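Local coordinates for UPF0311 protein RPA1785 (Rhodopseudomonas palustris, PDB 3C5O), which is of unknown function but belongs to the UPF0311 (DUF3237) family and folds as an antiparallel beta-barrel, here in an assembly of four chains, at residues F13-R18 / V147-H152; T78-V83 / T123-Y128; V89-G94 / V112-T117. All blocks are in the same frame, centred on the assembly; numbering follows the deposited sequence.

Contact 1. Residues F13-R18 / V147-H152; sequences FTITAR and VVIDVH
Phe13 and Val151 show how two neighbouring strands fit bump to hollow: their side chains lie side by side and point the same way, with Val151 CB over one face of the Phe13 ring and its two methyls against the CE2-CZ part of the rim. Val151 CB stands 4.2 Å from the centroid of the Phe13 ring, a CH-pi contact over the face, while Val151 CG2 comes within 3.8 Å of Phe13 CE2. Phe13 CG sits between the backbone N and the carbonyl carbon (chi1 53°), the crowded position, from where the ring extends beside Val151. The CG2 methyl of Val151 is also the bump that Ile15 CD1 meets at 4.1 Å, and Ile15 CB in turn receives CG1 of Ile149 at 3.9 Å. With Ala17 and Val147 these residues make one apolar face. The segments 13-18 and 147-152 belong to the first and last strands of an antiparallel barrel, strands 9-27 and 146-154, and their pairing closes it. Hydrogen-bonded pairs alternate with non-hydrogen-bonded ones; Ile149 N donates to Ile15 O at 2.7 Å and is essentially straight (179°), whereas Phe13 N to Val151 O is a weak bond. Val43 of strand 32-45 and Val52 of strand 48-62 pack on Ile15 on the apolar face. On the other face Thr14 and Asp150 run alongside each other, Thr14 OG1 giving its proton to Asp150 OD1 over 2.7 Å, nearly in line with the carboxylate C-O bond. Tyr11 OH is a further hydrogen-bonding partner of Thr14 OG1. The methyl of Thr14, CG2, lies anti to the backbone N and fits against Val148 CG1 at 3.6 Å. Asp150 also packs on Pro5 of the second subunit.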
loop_
_atom_site.group_PDB
_atom_site.type_symbol
_atom_site.label_atom_id
_atom_site.label_comp_id
_atom_site.label_asym_id
_atom_site.label_seq_id
_atom_site.Cartn_x
_atom_site.Cartn_y
_atom_site.Cartn_z
ATOM N N PHE B 13 3.576 24.355 -7.624
ATOM C CA PHE B 13 2.970 25.030 -6.469
ATOM C C PHE B 13 3.586 24.597 -5.179
ATOM O O PHE B 13 4.305 23.600 -5.142
ATOM C CB PHE B 13 1.424 24.858 -6.429
ATOM C CG PHE B 13 0.947 23.426 -6.517
ATOM C CD1 PHE B 13 0.513 22.902 -7.735
ATOM C CD2 PHE B 13 0.905 22.615 -5.386
ATOM C CE1 PHE B 13 0.079 21.603 -7.824
ATOM C CE2 PHE B 13 0.458 21.297 -5.468
ATOM C CZ PHE B 13 0.043 20.794 -6.690
ATOM N N THR B 14 3.294 25.349 -4.121
ATOM C CA THR B 14 3.775 25.038 -2.778
ATOM C C THR B 14 2.612 24.698 -1.826
ATOM O O THR B 14 1.587 25.400 -1.803
ATOM C CB THR B 14 4.644 26.176 -2.234
ATOM O OG1 THR B 14 5.750 26.378 -3.122
ATOM C CG2 THR B 14 5.195 25.844 -0.852
ATOM N N ILE B 15 2.765 23.575 -1.110
ATOM C CA ILE B 15 1.870 23.171 -0.008
ATOM C C ILE B 15 2.562 23.456 1.318
ATOM O O ILE B 15 3.674 22.958 1.571
ATOM C CB ILE B 15 1.544 21.642 -0.016
ATOM C CG1 ILE B 15 0.860 21.223 -1.328
ATOM C CG2 ILE B 15 0.669 21.266 1.186
ATOM C CD1 ILE B 15 0.674 19.702 -1.450
ATOM N N THR B 16 1.919 24.267 2.149
ATOM C CA THR B 16 2.399 24.544 3.482
ATOM C C THR B 16 1.466 23.826 4.454
ATOM O O THR B 16 0.310 24.199 4.573
ATOM C CB THR B 16 2.389 26.058 3.762
ATOM O OG1 THR B 16 3.250 26.721 2.832
ATOM C CG2 THR B 16 2.864 26.371 5.169
ATOM N N ALA B 17 1.942 22.782 5.126
ATOM C CA ALA B 17 1.109 22.082 6.093
ATOM C C ALA B 17 1.471 22.418 7.548
ATOM O O ALA B 17 2.605 22.164 7.982
ATOM C CB ALA B 17 1.178 20.580 5.856
ATOM N N ARG B 18 0.518 22.980 8.295
ATOM C CA ARG B 18 0.688 23.189 9.745
ATOM C C ARG B 18 0.580 21.833 10.438
ATOM O O ARG B 18 -0.371 21.068 10.221
ATOM C CB ARG B 18 -0.345 24.176 10.331
ATOM C CG ARG B 18 -0.530 25.483 9.558
ATOM C CD ARG B 18 -1.520 26.532 10.224
ATOM N NE ARG B 18 -2.728 26.023 10.945
ATOM C CZ ARG B 18 -2.773 25.744 12.264
ATOM N NH1 ARG B 18 -1.682 25.857 13.045
ATOM N NH2 ARG B 18 -3.909 25.319 12.818
ATOM N N VAL B 147 5.408 22.237 7.699
ATOM C CA VAL B 147 6.198 21.628 6.634
ATOM C C VAL B 147 5.825 22.324 5.314
ATOM O O VAL B 147 4.645 22.517 5.035
ATOM C CB VAL B 147 5.934 20.103 6.545
ATOM C CG1 VAL B 147 6.572 19.529 5.296
ATOM C CG2 VAL B 147 6.470 19.367 7.817
ATOM N N VAL B 148 6.839 22.726 4.538
ATOM C CA VAL B 148 6.684 23.471 3.289
ATOM C C VAL B 148 7.181 22.612 2.134
ATOM O O VAL B 148 8.374 22.366 2.023
ATOM C CB VAL B 148 7.504 24.774 3.307
ATOM C CG1 VAL B 148 7.368 25.553 1.982
ATOM C CG2 VAL B 148 7.095 25.660 4.467
ATOM N N ILE B 149 6.270 22.176 1.264
ATOM C CA ILE B 149 6.609 21.279 0.167
ATOM C C ILE B 149 6.491 22.064 -1.110
ATOM O O ILE B 149 5.404 22.515 -1.458
ATOM C CB ILE B 149 5.573 20.117 -0.048
ATOM C CG1 ILE B 149 4.728 19.754 1.213
ATOM C CG2 ILE B 149 6.199 18.946 -0.872
ATOM C CD1 ILE B 149 5.375 18.988 2.235
ATOM N N ASP B 150 7.593 22.188 -1.825
ATOM C CA ASP B 150 7.586 22.765 -3.151
ATOM C C ASP B 150 7.365 21.639 -4.125
ATOM O O ASP B 150 8.191 20.727 -4.223
ATOM C CB ASP B 150 8.911 23.450 -3.426
ATOM C CG ASP B 150 9.119 24.646 -2.545
ATOM O OD1 ASP B 150 8.212 25.504 -2.474
ATOM O OD2 ASP B 150 10.196 24.735 -1.922
ATOM N N VAL B 151 6.249 21.704 -4.834
ATOM C CA VAL B 151 5.791 20.606 -5.691
ATOM C C VAL B 151 6.212 20.874 -7.137
ATOM O O VAL B 151 5.978 21.952 -7.677
ATOM C CB VAL B 151 4.236 20.399 -5.597
ATOM C CG1 VAL B 151 3.766 19.258 -6.509
ATOM C CG2 VAL B 151 3.787 20.114 -4.138
ATOM N N HIS B 152 6.831 19.877 -7.752
ATOM C CA HIS B 152 7.305 19.979 -9.105
ATOM C C HIS B 152 6.617 18.941 -9.960
ATOM O O HIS B 152 6.539 17.784 -9.571
ATOM C CB HIS B 152 8.813 19.756 -9.128
ATOM C CG HIS B 152 9.558 20.701 -8.245
ATOM N ND1 HIS B 152 10.059 21.895 -8.697
ATOM C CD2 HIS B 152 9.846 20.650 -6.924
ATOM C CE1 HIS B 152 10.654 22.531 -7.707
ATOM N NE2 HIS B 152 10.534 21.800 -6.616
#

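Contact 2. Residues T78-V83 / T123-Y128; sequences TDDGAV and TGHPNY
A type I beta turn from Thr78 to Gly81, joining two neighbouring barrel strands, meets the loop 123-128 through Asp80 and Tyr128. The two side chains reach toward each other tip to tip: Tyr128 OH donates to Asp80 OD1 at 2.7 Å, arriving on the syn side but 28° out of the carboxylate plane. The ring and carboxylate planes stand 79° apart. Asp80 OD1 is gripped twice, since Thr78 OG1 also donates to it, over 2.6 Å and nearly in line with its C-O bond. That hydroxyl works in both directions, for it accepts from Ala82 N at 3.0 Å; Thr78 OG1 can do so because it lies between its own backbone N and carbonyl carbon (chi1 73°). The threonine methyl, Thr78 CG2, rests over one face of the Tyr128 ring, 4.2 Å from its centroid, and on the opposite face lies Asn127 CG. Both segments are connections at one end of the antiparallel barrel, the turn between strands 68-78 and 83-93 and the longer loop between strands 114-122 and 136-142, and the contact ties the two together. Gly81 has a positive phi, where a side chain would press on the carbonyl oxygen of the residue before. Ala82 CB is a bump that touches both aromatic side chains, His125 CB at 3.4 Å and also Tyr128 CD1. The imidazole is held in rotation by Asn127 N, which donates to His125 ND1 in the ring plane, while His125 NE2 makes a weak bond to Asp80 O. Farther along, Thr123 OG1 donates to Val83 O at 2.9 Å from above the carbonyl plane. A water links Tyr128 OH to Asp79 OD1.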
loop_
_atom_site.group_PDB
_atom_site.type_symbol
_atom_site.label_atom_id
_atom_site.label_comp_id
_atom_site.label_asym_id
_atom_site.label_seq_id
_atom_site.Cartn_x
_atom_site.Cartn_y
_atom_site.Cartn_z
ATOM N N THR B 78 -9.612 24.059 -2.981
ATOM C CA THR B 78 -9.287 25.282 -3.698
ATOM C C THR B 78 -10.370 26.368 -3.614
ATOM O O THR B 78 -11.539 26.095 -3.251
ATOM C CB THR B 78 -8.999 25.010 -5.155
ATOM O OG1 THR B 78 -10.227 24.697 -5.829
ATOM C CG2 THR B 78 -7.993 23.884 -5.295
ATOM N N ASP B 79 -9.975 27.595 -3.964
ATOM C CA ASP B 79 -10.868 28.739 -3.873
ATOM C C ASP B 79 -12.067 28.621 -4.828
ATOM O O ASP B 79 -13.094 29.281 -4.635
ATOM C CB ASP B 79 -10.107 30.089 -4.043
ATOM C CG ASP B 79 -9.326 30.203 -5.374
ATOM O OD1 ASP B 79 -9.109 29.182 -6.062
ATOM O OD2 ASP B 79 -8.906 31.336 -5.727
ATOM N N ASP B 80 -11.928 27.773 -5.843
ATOM C CA ASP B 80 -12.942 27.628 -6.889
ATOM C C ASP B 80 -13.659 26.278 -6.761
ATOM O O ASP B 80 -14.445 25.896 -7.624
ATOM C CB ASP B 80 -12.359 27.882 -8.305
ATOM C CG ASP B 80 -11.275 26.861 -8.717
ATOM O OD1 ASP B 80 -10.592 26.272 -7.850
ATOM O OD2 ASP B 80 -11.087 26.656 -9.929
ATOM N N GLY B 81 -13.373 25.549 -5.684
ATOM C CA GLY B 81 -14.298 24.516 -5.234
ATOM C C GLY B 81 -13.892 23.070 -5.388
ATOM O O GLY B 81 -14.718 22.167 -5.169
ATOM N N ALA B 82 -12.639 22.842 -5.757
ATOM C CA ALA B 82 -12.091 21.494 -5.825
ATOM C C ALA B 82 -11.673 21.004 -4.444
ATOM O O ALA B 82 -11.123 21.767 -3.644
ATOM C CB ALA B 82 -10.900 21.461 -6.741
ATOM N N VAL B 83 -11.938 19.730 -4.179
ATOM C CA VAL B 83 -11.373 19.039 -3.033
ATOM C C VAL B 83 -10.353 18.078 -3.590
ATOM O O VAL B 83 -10.666 17.276 -4.451
ATOM C CB VAL B 83 -12.457 18.295 -2.217
ATOM C CG1 VAL B 83 -11.841 17.464 -1.112
ATOM C CG2 VAL B 83 -13.443 19.316 -1.639
ATOM N N THR B 123 -8.587 14.035 -7.460
ATOM C CA THR B 123 -9.679 14.994 -7.508
ATOM C C THR B 123 -10.661 14.794 -8.646
ATOM O O THR B 123 -10.320 14.352 -9.697
ATOM C CB THR B 123 -9.167 16.405 -7.534
ATOM O OG1 THR B 123 -10.234 17.309 -7.366
ATOM C CG2 THR B 123 -8.492 16.676 -8.768
ATOM N N GLY B 124 -11.905 15.144 -8.405
ATOM C CA GLY B 124 -12.923 15.044 -9.419
ATOM C C GLY B 124 -13.099 16.306 -10.226
ATOM O O GLY B 124 -13.566 16.288 -11.332
ATOM N N HIS B 125 -12.703 17.407 -9.645
ATOM C CA HIS B 125 -12.886 18.746 -10.253
ATOM C C HIS B 125 -12.253 18.821 -11.641
ATOM O O HIS B 125 -11.084 18.468 -11.801
ATOM C CB HIS B 125 -12.302 19.857 -9.385
ATOM C CG HIS B 125 -12.884 21.218 -9.685
ATOM N ND1 HIS B 125 -12.601 21.917 -10.843
ATOM C CD2 HIS B 125 -13.736 21.999 -8.976
ATOM C CE1 HIS B 125 -13.261 23.062 -10.836
ATOM N NE2 HIS B 125 -13.931 23.148 -9.703
ATOM N N PRO B 126 -13.029 19.264 -12.645
ATOM C CA PRO B 126 -12.558 19.332 -14.032
ATOM C C PRO B 126 -11.282 20.120 -14.268
ATOM O O PRO B 126 -10.562 19.791 -15.203
ATOM C CB PRO B 126 -13.735 19.995 -14.773
ATOM C CG PRO B 126 -14.896 19.619 -13.987
ATOM C CD PRO B 126 -14.454 19.637 -12.549
ATOM N N ASN B 127 -11.014 21.144 -13.448
ATOM C CA ASN B 127 -9.933 22.104 -13.706
ATOM C C ASN B 127 -8.631 21.577 -13.161
ATOM O O ASN B 127 -7.564 22.081 -13.513
ATOM C CB ASN B 127 -10.249 23.469 -13.063
ATOM C CG ASN B 127 -9.247 24.577 -13.445
ATOM O OD1 ASN B 127 -8.825 25.368 -12.592
ATOM N ND2 ASN B 127 -8.881 24.651 -14.724
ATOM N N TYR B 128 -8.731 20.567 -12.293
ATOM C CA TYR B 128 -7.577 20.018 -11.582
ATOM C C TYR B 128 -7.331 18.564 -11.929
ATOM O O TYR B 128 -6.563 17.875 -11.271
ATOM C CB TYR B 128 -7.733 20.208 -10.062
ATOM C CG TYR B 128 -7.845 21.664 -9.704
ATOM C CD1 TYR B 128 -9.096 22.286 -9.602
ATOM C CD2 TYR B 128 -6.713 22.443 -9.547
ATOM C CE1 TYR B 128 -9.199 23.631 -9.296
ATOM C CE2 TYR B 128 -6.814 23.791 -9.259
ATOM C CZ TYR B 128 -8.055 24.376 -9.125
ATOM O OH TYR B 128 -8.141 25.723 -8.827
HETATM O O HOH W 1 -7.265 27.714 -7.627
#

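Contact 3. Residues V89-G94 / V112-T117; sequences VGIRFG and VIYFRT
Ile91 N donates to Arg116 O at 2.9 Å, almost straight at 171°, and Arg116 N returns a bond to Ile91 O. The next hydrogen-bonded pair, Phe93 with Tyr114, repeats the pattern through Phe93 N to Tyr114 O, although its return bond is weak. On the face that carries Arg92, Phe115 and Thr117, Arg92 crosses the Phe115 ring obliquely: Arg92 CD lies over one face, 4.0 Å from the ring centroid, and NH1 comes to 3.4 Å from Phe115 CZ over the same face. The guanidinium is steeply turned, its plane 74° from that of the ring, so its edge addresses the aromatic face in a cation-pi contact. A bend at chi3 (76°) turns NE relative to the straighter inner chain, where Arg92 CG packs on Ile113 CG2 at 3.7 Å. An alanine at Phe115 would probably deprive the Arg92 guanidinium of its aromatic partner and open a gap beside Arg92 CD. On the other side of the sheet Ile91 CD1 touches Tyr114 CE2 at 3.9 Å, and the hydroxyl of Tyr114 bonds to Val154 O of the second subunit. Gly90 faces Thr117 with their CA atoms only 3.8 Å apart, where a CB on Gly90 would clash with Arg116 O. The alternation of hydrogen-bonded and non-hydrogen-bonded pairs is that of neighbouring antiparallel strands, here 83-93 and 114-122, in a closed beta-barrel.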
loop_
_atom_site.group_PDB
_atom_site.type_symbol
_atom_site.label_atom_id
_atom_site.label_comp_id
_atom_site.label_asym_id
_atom_site.label_seq_id
_atom_site.Cartn_x
_atom_site.Cartn_y
_atom_site.Cartn_z
ATOM N N VAL B 89 4.346 10.786 0.076
ATOM C CA VAL B 89 5.229 9.738 0.549
ATOM C C VAL B 89 6.687 10.046 0.180
ATOM O O VAL B 89 6.990 10.407 -0.965
ATOM C CB VAL B 89 4.816 8.335 0.012
ATOM C CG1 VAL B 89 5.677 7.248 0.640
ATOM C CG2 VAL B 89 3.343 8.036 0.297
ATOM N N GLY B 90 7.590 9.906 1.151
ATOM C CA GLY B 90 8.969 10.170 0.886
ATOM C C GLY B 90 9.915 9.871 2.010
ATOM O O GLY B 90 9.695 8.960 2.819
ATOM N N ILE B 91 11.006 10.627 2.023
ATOM C CA ILE B 91 12.034 10.444 3.025
ATOM C C ILE B 91 12.626 11.764 3.491
ATOM O O ILE B 91 12.651 12.749 2.769
ATOM C CB ILE B 91 13.159 9.436 2.577
ATOM C CG1 ILE B 91 13.854 9.857 1.306
ATOM C CG2 ILE B 91 12.605 8.020 2.337
ATOM C CD1 ILE B 91 15.100 9.047 1.048
ATOM N N ARG B 92 13.051 11.777 4.744
ATOM C CA ARG B 92 13.881 12.844 5.239
ATOM C C ARG B 92 15.110 12.232 5.896
ATOM O O ARG B 92 15.007 11.330 6.735
ATOM C CB ARG B 92 13.112 13.718 6.204
ATOM C CG ARG B 92 13.977 14.804 6.788
ATOM C CD ARG B 92 13.120 15.880 7.359
ATOM N NE ARG B 92 12.533 15.475 8.628
ATOM C CZ ARG B 92 11.231 15.418 8.883
ATOM N NH1 ARG B 92 10.329 15.728 7.957
ATOM N NH2 ARG B 92 10.834 15.056 10.090
ATOM N N PHE B 93 16.277 12.729 5.496
ATOM C CA PHE B 93 17.562 12.230 5.971
ATOM C C PHE B 93 18.527 13.421 6.041
ATOM O O PHE B 93 18.152 14.545 5.704
ATOM C CB PHE B 93 18.074 11.122 5.032
ATOM C CG PHE B 93 19.154 10.227 5.638
ATOM C CD1 PHE B 93 20.196 9.747 4.844
ATOM C CD2 PHE B 93 19.112 9.847 6.985
ATOM C CE1 PHE B 93 21.179 8.922 5.378
ATOM C CE2 PHE B 93 20.105 9.015 7.538
ATOM C CZ PHE B 93 21.137 8.549 6.729
ATOM N N GLY B 94 19.743 13.175 6.492
ATOM C CA GLY B 94 20.760 14.208 6.660
ATOM C C GLY B 94 21.767 13.789 7.734
ATOM O O GLY B 94 21.671 12.689 8.271
ATOM N N VAL B 112 20.501 21.738 3.983
ATOM C CA VAL B 112 21.427 20.701 4.488
ATOM C C VAL B 112 20.680 19.424 4.849
ATOM O O VAL B 112 21.283 18.415 5.227
ATOM C CB VAL B 112 22.309 21.167 5.671
ATOM C CG1 VAL B 112 23.309 22.198 5.219
ATOM C CG2 VAL B 112 21.458 21.685 6.805
ATOM N N ILE B 113 19.362 19.474 4.704
ATOM C CA ILE B 113 18.518 18.324 4.945
ATOM C C ILE B 113 17.960 17.824 3.627
ATOM O O ILE B 113 17.403 18.602 2.847
ATOM C CB ILE B 113 17.371 18.652 5.938
ATOM C CG1 ILE B 113 17.922 19.099 7.308
ATOM C CG2 ILE B 113 16.412 17.463 6.091
ATOM C CD1 ILE B 113 18.834 18.110 8.000
ATOM N N TYR B 114 18.141 16.527 3.373
ATOM C CA TYR B 114 17.534 15.881 2.221
ATOM C C TYR B 114 16.097 15.583 2.583
ATOM O O TYR B 114 15.836 14.794 3.493
ATOM C CB TYR B 114 18.285 14.593 1.847
ATOM C CG TYR B 114 17.749 13.960 0.574
ATOM C CD1 TYR B 114 18.228 14.359 -0.679
ATOM C CD2 TYR B 114 16.766 12.958 0.623
ATOM C CE1 TYR B 114 17.738 13.780 -1.850
ATOM C CE2 TYR B 114 16.275 12.376 -0.532
ATOM C CZ TYR B 114 16.755 12.793 -1.761
ATOM O OH TYR B 114 16.272 12.216 -2.898
ATOM N N PHE B 115 15.155 16.220 1.895
ATOM C CA PHE B 115 13.758 16.064 2.233
ATOM C C PHE B 115 12.901 16.095 0.980
ATOM O O PHE B 115 12.480 17.179 0.525
ATOM C CB PHE B 115 13.354 17.128 3.261
ATOM C CG PHE B 115 11.970 16.965 3.821
ATOM C CD1 PHE B 115 11.462 17.920 4.700
ATOM C CD2 PHE B 115 11.159 15.894 3.459
ATOM C CE1 PHE B 115 10.169 17.815 5.226
ATOM C CE2 PHE B 115 9.835 15.771 3.976
ATOM C CZ PHE B 115 9.342 16.738 4.863
ATOM N N ARG B 116 12.648 14.899 0.435
ATOM C CA ARG B 116 12.026 14.732 -0.865
ATOM C C ARG B 116 10.922 13.693 -0.791
ATOM O O ARG B 116 11.033 12.677 -0.072
ATOM C CB ARG B 116 13.048 14.362 -1.959
ATOM C CG ARG B 116 14.388 15.179 -1.938
ATOM C CD ARG B 116 14.333 16.597 -2.566
ATOM N NE ARG B 116 15.673 17.223 -2.520
ATOM C CZ ARG B 116 16.146 17.937 -1.495
ATOM N NH1 ARG B 116 15.396 18.169 -0.447
ATOM N NH2 ARG B 116 17.366 18.463 -1.521
ATOM N N THR B 117 9.853 13.957 -1.540
ATOM C CA THR B 117 8.669 13.137 -1.488
ATOM C C THR B 117 8.053 12.989 -2.869
ATOM O O THR B 117 8.417 13.700 -3.817
ATOM C CB THR B 117 7.568 13.786 -0.615
ATOM O OG1 THR B 117 6.955 14.838 -1.364
ATOM C CG2 THR B 117 8.110 14.364 0.663
#

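In the fold
Contacts 1 and 3 are strand pairings of one barrel sheet, whereas contact 2 joins loops at one end of the barrel, with its centre about 20 Å from the centre of the chain. Contact 1 pairs the first and last strands and contact 3 the fifth and sixth; their side chains meet, Val147 CG1 packing on Phe115 CZ at 4.0 Å. Both rest on backbone ladders with a largely buried face and a face that approaches the second subunit, but contact 1 is mostly aliphatic inside while contact 3 places an arginine there against an aromatic ring. Contact 2, with three exposed residues, depends instead on side-chain hydrogen bonds and a water, and touches the third subunit rather than the second.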